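Local coordinates for protein LupI (Flavobacterium sp. YS-80-122, PDB 6IY4) that probably acts as a periplasmic inhibitor of metalloendopeptidases, at residues 9-15 with 86-92; 53-57 with 69-73. The contacts are given in a common frame with arbitrary orientation. Residue numbers count along the deposited sequence, not the author numbering.

Both contacts are antiparallel strand pairings in the one continuous sheet of this 93-residue chain, with centres about 13 Å apart. Contact 1 joins strand 8-14, near the N-terminus, to the C-terminal strand 86-92; contact 2 pairs the start of strand 56-60 with strand 66-74, and both its segments fall in sequence between those of contact 1. Strand 77-82 lies between 86-92 and 66-74, so the two pairings are one strand apart, yet their side chains meet in the interior: Met90 CE is 3.4 Å from Leu57 CD2, and Met90 SD is 4.0 Å from Leu70 CD2. Such packing across a curved sheet fits the small beta-barrel of Inh-type inhibitors; contact 1 pairs the chain's first and last strands.

Contact 1: residues 9-15 with 86-92; sequences SWTFYVQ and KTLVMQR
Trp10 (chi1 m, chi2 85°) lays its indole between two side chains of the facing strand: Arg92 CG sits 3.5 Å from the centroid of the Trp10 six-membered ring on one face, and Met90 CE 4.0 Å from the centroid of the five-membered ring on the opposite face, both CH-pi contacts. Strands 9-14 and 86-92 run antiparallel at 153°, axes 4.4 Å apart. Thr11-Gln91 and Tyr13-Val89 are hydrogen-bonded pairs: Thr11 N to Gln91 O 2.8 Å, Gln91 N to Thr11 O 2.9 Å, Tyr13 N to Val89 O 3.0 Å, Val89 N to Tyr13 O 2.8 Å. Gln15 N to Thr87 O (2.9 Å) extends the ladder. Phe12-Met90 and Val14-Leu88 are non-hydrogen-bonded pairs, with CA atoms 4.5 Å apart in each.

On their face, Phe12 (m) receives Met90 CB 3.9 Å from its ring centroid, while Met90 SD, 4.5 Å from that centroid, makes an oblique Met-aromatic contact. On the other face Tyr13 takes the p rotamer, which brings its ring over Val89 CB, 3.9 Å from the centroid. A water bridges Ser9 O (2.7 Å) and Arg92 NH1 (2.9 Å); NH1 also bonds Ala7 O, and Trp10 NE1 bonds Val6 O. With strands 22-26 and 77-82 flanking it, this terminal pairing, its Phe12-Met90-Leu88 face turned inward, is consistent with the antiparallel beta-barrel of the Inh family.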
# COMPACT_ATOMS: atom_id res chain seq x y z
N SER A 9 6.37 -8.39 4.12
CA SER A 9 6.31 -7.30 5.12
C SER A 9 6.56 -5.92 4.48
O SER A 9 7.60 -5.72 3.81
CB SER A 9 7.30 -7.53 6.21
OG SER A 9 7.12 -6.56 7.21
N TRP A 10 5.65 -4.99 4.67
CA TRP A 10 5.77 -3.62 4.13
C TRP A 10 5.49 -2.63 5.24
O TRP A 10 4.54 -2.83 6.01
CB TRP A 10 4.83 -3.40 2.96
CG TRP A 10 5.20 -4.13 1.71
CD1 TRP A 10 4.88 -5.42 1.40
CD2 TRP A 10 5.99 -3.63 0.61
NE1 TRP A 10 5.39 -5.75 0.18
CE2 TRP A 10 6.06 -4.69 -0.33
CE3 TRP A 10 6.61 -2.41 0.31
CZ2 TRP A 10 6.72 -4.54 -1.54
CZ3 TRP A 10 7.24 -2.27 -0.90
CH2 TRP A 10 7.30 -3.32 -1.80
N THR A 11 6.19 -1.51 5.19
CA THR A 11 5.99 -0.40 6.15
C THR A 11 5.41 0.78 5.39
O THR A 11 5.98 1.16 4.34
CB THR A 11 7.31 -0.03 6.81
OG1 THR A 11 7.78 -1.22 7.46
CG2 THR A 11 7.09 1.07 7.81
N PHE A 12 4.28 1.26 5.87
CA PHE A 12 3.53 2.38 5.28
C PHE A 12 3.70 3.61 6.17
O PHE A 12 3.57 3.49 7.40
CB PHE A 12 2.04 2.04 5.20
CG PHE A 12 1.66 1.01 4.18
CD1 PHE A 12 1.84 -0.34 4.45
CD2 PHE A 12 1.11 1.37 2.97
CE1 PHE A 12 1.46 -1.30 3.52
CE2 PHE A 12 0.77 0.41 2.02
CZ PHE A 12 0.93 -0.92 2.32
N TYR A 13 3.83 4.75 5.53
CA TYR A 13 3.80 6.05 6.24
C TYR A 13 3.50 7.17 5.25
O TYR A 13 3.76 7.02 4.04
CB TYR A 13 5.11 6.30 6.97
CG TYR A 13 6.35 6.41 6.13
CD1 TYR A 13 7.05 5.28 5.79
CD2 TYR A 13 6.79 7.63 5.67
CE1 TYR A 13 8.20 5.37 5.02
CE2 TYR A 13 7.93 7.73 4.89
CZ TYR A 13 8.65 6.59 4.60
OH TYR A 13 9.78 6.65 3.84
N VAL A 14 3.02 8.27 5.77
CA VAL A 14 2.80 9.48 4.95
C VAL A 14 4.10 10.28 4.99
O VAL A 14 4.69 10.53 6.09
CB VAL A 14 1.61 10.31 5.47
CG1 VAL A 14 1.50 11.63 4.74
CG2 VAL A 14 0.29 9.57 5.39
N GLN A 15 4.58 10.67 3.83
CA GLN A 15 5.82 11.44 3.72
C GLN A 15 5.71 12.68 4.60
O GLN A 15 4.64 13.34 4.53
CB GLN A 15 6.07 11.89 2.28
CG GLN A 15 7.43 12.49 2.06
CD GLN A 15 8.23 11.52 1.24
OE1 GLN A 15 8.14 11.46 0.00
NE2 GLN A 15 8.95 10.66 1.94
N LYS A 86 -0.89 14.67 -0.27
CA LYS A 86 0.02 13.87 0.58
C LYS A 86 0.62 12.77 -0.31
O LYS A 86 0.06 12.50 -1.39
CB LYS A 86 -0.79 13.39 1.78
CG LYS A 86 -1.28 14.52 2.69
CD LYS A 86 -0.15 15.14 3.50
CE LYS A 86 -0.30 16.63 3.74
NZ LYS A 86 0.97 17.21 4.25
N THR A 87 1.74 12.18 0.12
CA THR A 87 2.38 11.00 -0.52
C THR A 87 2.39 9.85 0.50
O THR A 87 2.88 10.06 1.61
CB THR A 87 3.79 11.25 -1.03
OG1 THR A 87 3.63 12.35 -1.92
CG2 THR A 87 4.38 10.06 -1.75
N LEU A 88 1.82 8.73 0.13
CA LEU A 88 1.90 7.50 0.96
C LEU A 88 3.05 6.70 0.41
O LEU A 88 3.12 6.47 -0.81
CB LEU A 88 0.61 6.69 0.86
CG LEU A 88 0.56 5.42 1.70
CD1 LEU A 88 0.58 5.75 3.17
CD2 LEU A 88 -0.67 4.62 1.38
N VAL A 89 3.96 6.37 1.30
CA VAL A 89 5.16 5.59 0.99
C VAL A 89 4.95 4.19 1.52
O VAL A 89 4.42 4.04 2.65
CB VAL A 89 6.39 6.25 1.65
CG1 VAL A 89 7.65 5.46 1.37
CG2 VAL A 89 6.55 7.70 1.19
N MET A 90 5.33 3.19 0.74
CA MET A 90 5.36 1.81 1.26
C MET A 90 6.74 1.26 0.91
O MET A 90 7.21 1.41 -0.22
CB MET A 90 4.17 0.96 0.79
CG MET A 90 4.19 0.59 -0.56
SD MET A 90 2.61 -0.27 -1.00
CE MET A 90 2.93 -1.97 -0.56
N GLN A 91 7.42 0.71 1.89
CA GLN A 91 8.80 0.24 1.68
C GLN A 91 8.93 -1.06 2.43
O GLN A 91 8.43 -1.12 3.53
CB GLN A 91 9.83 1.14 2.33
CG GLN A 91 10.02 2.47 1.67
CD GLN A 91 11.17 3.11 2.41
OE1 GLN A 91 11.00 3.66 3.51
NE2 GLN A 91 12.36 2.96 1.84
N ARG A 92 9.64 -2.01 1.87
CA ARG A 92 9.91 -3.26 2.62
C ARG A 92 10.82 -2.95 3.80
O ARG A 92 11.71 -2.09 3.69
CB ARG A 92 10.53 -4.32 1.71
CG ARG A 92 9.59 -4.91 0.68
CD ARG A 92 10.26 -5.98 -0.11
NE ARG A 92 9.46 -6.69 -1.06
CZ ARG A 92 8.70 -7.75 -0.82
NH1 ARG A 92 8.49 -8.22 0.40
NH2 ARG A 92 8.12 -8.33 -1.84
O HOH W 1 9.50 -7.46 3.00
O HOH W 2 3.22 13.58 2.13

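Contact 2: residues 53-57 with 69-73; sequences TPDGL and FLELR
This is an antiparallel strand pairing at the open end of the hairpin formed by strands 56-60 and 66-74, where the chain enters the hairpin through a tight turn from strand 49-53. The turn is type I, Thr53 to Gly56, with Pro54 (phi/psi -59/-28°) and Asp55 (-128/15°) at its central positions. Thr53 N donates to Gly56 O at 2.9 Å, the return bond from Gly56 N to Thr53 O is weak at 3.4 Å, and Thr53 OG1 donates to Asp55 OD1 at 3.0 Å.

Leu57-Leu70 is the hydrogen-bonded pair, CA atoms 5.2 Å apart, with Leu57 N to Leu70 O 2.8 Å and Leu70 N to Leu57 O 2.9 Å. Gly56-Glu71 is the non-hydrogen-bonded pair, CA atoms 4.2 Å apart; beyond it Leu72 N reaches Asp55 O at 3.0 Å and 176°, carrying the ladder to the turn. Gly56 is fully extended, and its CA lies 3.0 Å from Leu70 O; an ideal CB there would clash with Leu70 O and Phe69 CZ.

Phe69 (chi1 t, chi2 72°) reaches back over the turn, so that its ring edge meets Thr53 OG1 (3.6 Å from CE1) and Asp55 OD1 (3.7 Å from CZ). On the sheet's other face Leu57 (t) and Leu70 (m) pack against Tyr78 and Met90. Outside, Glu71 OE1 and Arg73 NH1 form a salt bridge of 3.3 Å. Strands 49-53, 56-60 and 66-74 follow one another in sequence and are antiparallel neighbours in the sheet: a beta meander, whose first connection is this tight turn.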
# COMPACT_ATOMS: atom_id res chain seq x y z
N THR A 53 0.90 -4.07 -10.80
CA THR A 53 0.81 -3.63 -12.21
C THR A 53 2.23 -3.56 -12.71
O THR A 53 3.18 -3.69 -11.95
CB THR A 53 0.09 -2.28 -12.31
OG1 THR A 53 1.05 -1.30 -11.88
CG2 THR A 53 -1.20 -2.25 -11.51
N PRO A 54 2.43 -3.35 -14.03
CA PRO A 54 3.78 -3.36 -14.56
C PRO A 54 4.70 -2.32 -13.92
O PRO A 54 5.89 -2.55 -13.84
CB PRO A 54 3.51 -3.09 -16.04
CG PRO A 54 2.15 -3.71 -16.25
CD PRO A 54 1.40 -3.17 -15.05
N ASP A 55 4.13 -1.22 -13.45
CA ASP A 55 4.87 -0.03 -13.00
C ASP A 55 4.43 0.40 -11.60
O ASP A 55 4.73 1.54 -11.24
CB ASP A 55 4.63 1.13 -13.95
CG ASP A 55 3.16 1.50 -14.14
OD1 ASP A 55 2.29 0.76 -13.67
OD2 ASP A 55 2.93 2.57 -14.70
N GLY A 56 3.71 -0.47 -10.88
CA GLY A 56 3.14 0.03 -9.63
C GLY A 56 2.25 -1.01 -8.98
O GLY A 56 2.45 -2.23 -9.19
N LEU A 57 1.37 -0.53 -8.12
CA LEU A 57 0.57 -1.40 -7.27
C LEU A 57 -0.80 -0.78 -7.05
O LEU A 57 -0.87 0.43 -6.77
CB LEU A 57 1.31 -1.56 -5.95
CG LEU A 57 0.62 -2.41 -4.88
CD1 LEU A 57 0.55 -3.84 -5.35
CD2 LEU A 57 1.34 -2.36 -3.56
N PHE A 69 -3.50 3.92 -6.19
CA PHE A 69 -2.45 3.44 -7.10
C PHE A 69 -1.14 4.03 -6.62
O PHE A 69 -1.05 5.26 -6.44
CB PHE A 69 -2.70 3.85 -8.55
CG PHE A 69 -1.54 3.47 -9.43
CD1 PHE A 69 -1.29 2.14 -9.75
CD2 PHE A 69 -0.67 4.43 -9.89
CE1 PHE A 69 -0.23 1.79 -10.54
CE2 PHE A 69 0.41 4.07 -10.67
CZ PHE A 69 0.62 2.77 -10.99
N LEU A 70 -0.13 3.18 -6.45
CA LEU A 70 1.23 3.65 -6.08
C LEU A 70 2.20 3.29 -7.20
O LEU A 70 2.16 2.17 -7.71
CB LEU A 70 1.71 3.01 -4.78
CG LEU A 70 0.79 3.19 -3.58
CD1 LEU A 70 -0.23 2.06 -3.39
CD2 LEU A 70 1.60 3.36 -2.29
N GLU A 71 3.07 4.22 -7.51
CA GLU A 71 4.14 3.99 -8.52
C GLU A 71 5.30 3.25 -7.86
O GLU A 71 5.71 3.61 -6.76
CB GLU A 71 4.51 5.36 -9.06
CG GLU A 71 5.54 5.39 -10.16
CD GLU A 71 5.67 6.79 -10.74
OE1 GLU A 71 5.23 7.78 -10.07
OE2 GLU A 71 6.18 6.91 -11.88
N LEU A 72 5.90 2.32 -8.59
CA LEU A 72 7.15 1.64 -8.22
C LEU A 72 8.27 2.65 -8.37
O LEU A 72 8.35 3.27 -9.48
CB LEU A 72 7.34 0.46 -9.16
CG LEU A 72 8.55 -0.41 -8.90
CD1 LEU A 72 8.61 -0.93 -7.49
CD2 LEU A 72 8.53 -1.54 -9.91
N ARG A 73 9.06 2.86 -7.32
CA ARG A 73 10.14 3.88 -7.39
C ARG A 73 11.49 3.19 -7.58
O ARG A 73 12.31 3.69 -8.33
CB ARG A 73 10.08 4.80 -6.18
CG ARG A 73 8.83 5.66 -6.13
CD ARG A 73 8.99 7.14 -6.49
NE ARG A 73 9.84 7.34 -7.63
CZ ARG A 73 9.47 7.17 -8.89
NH1 ARG A 73 8.23 6.82 -9.17
NH2 ARG A 73 10.35 7.35 -9.87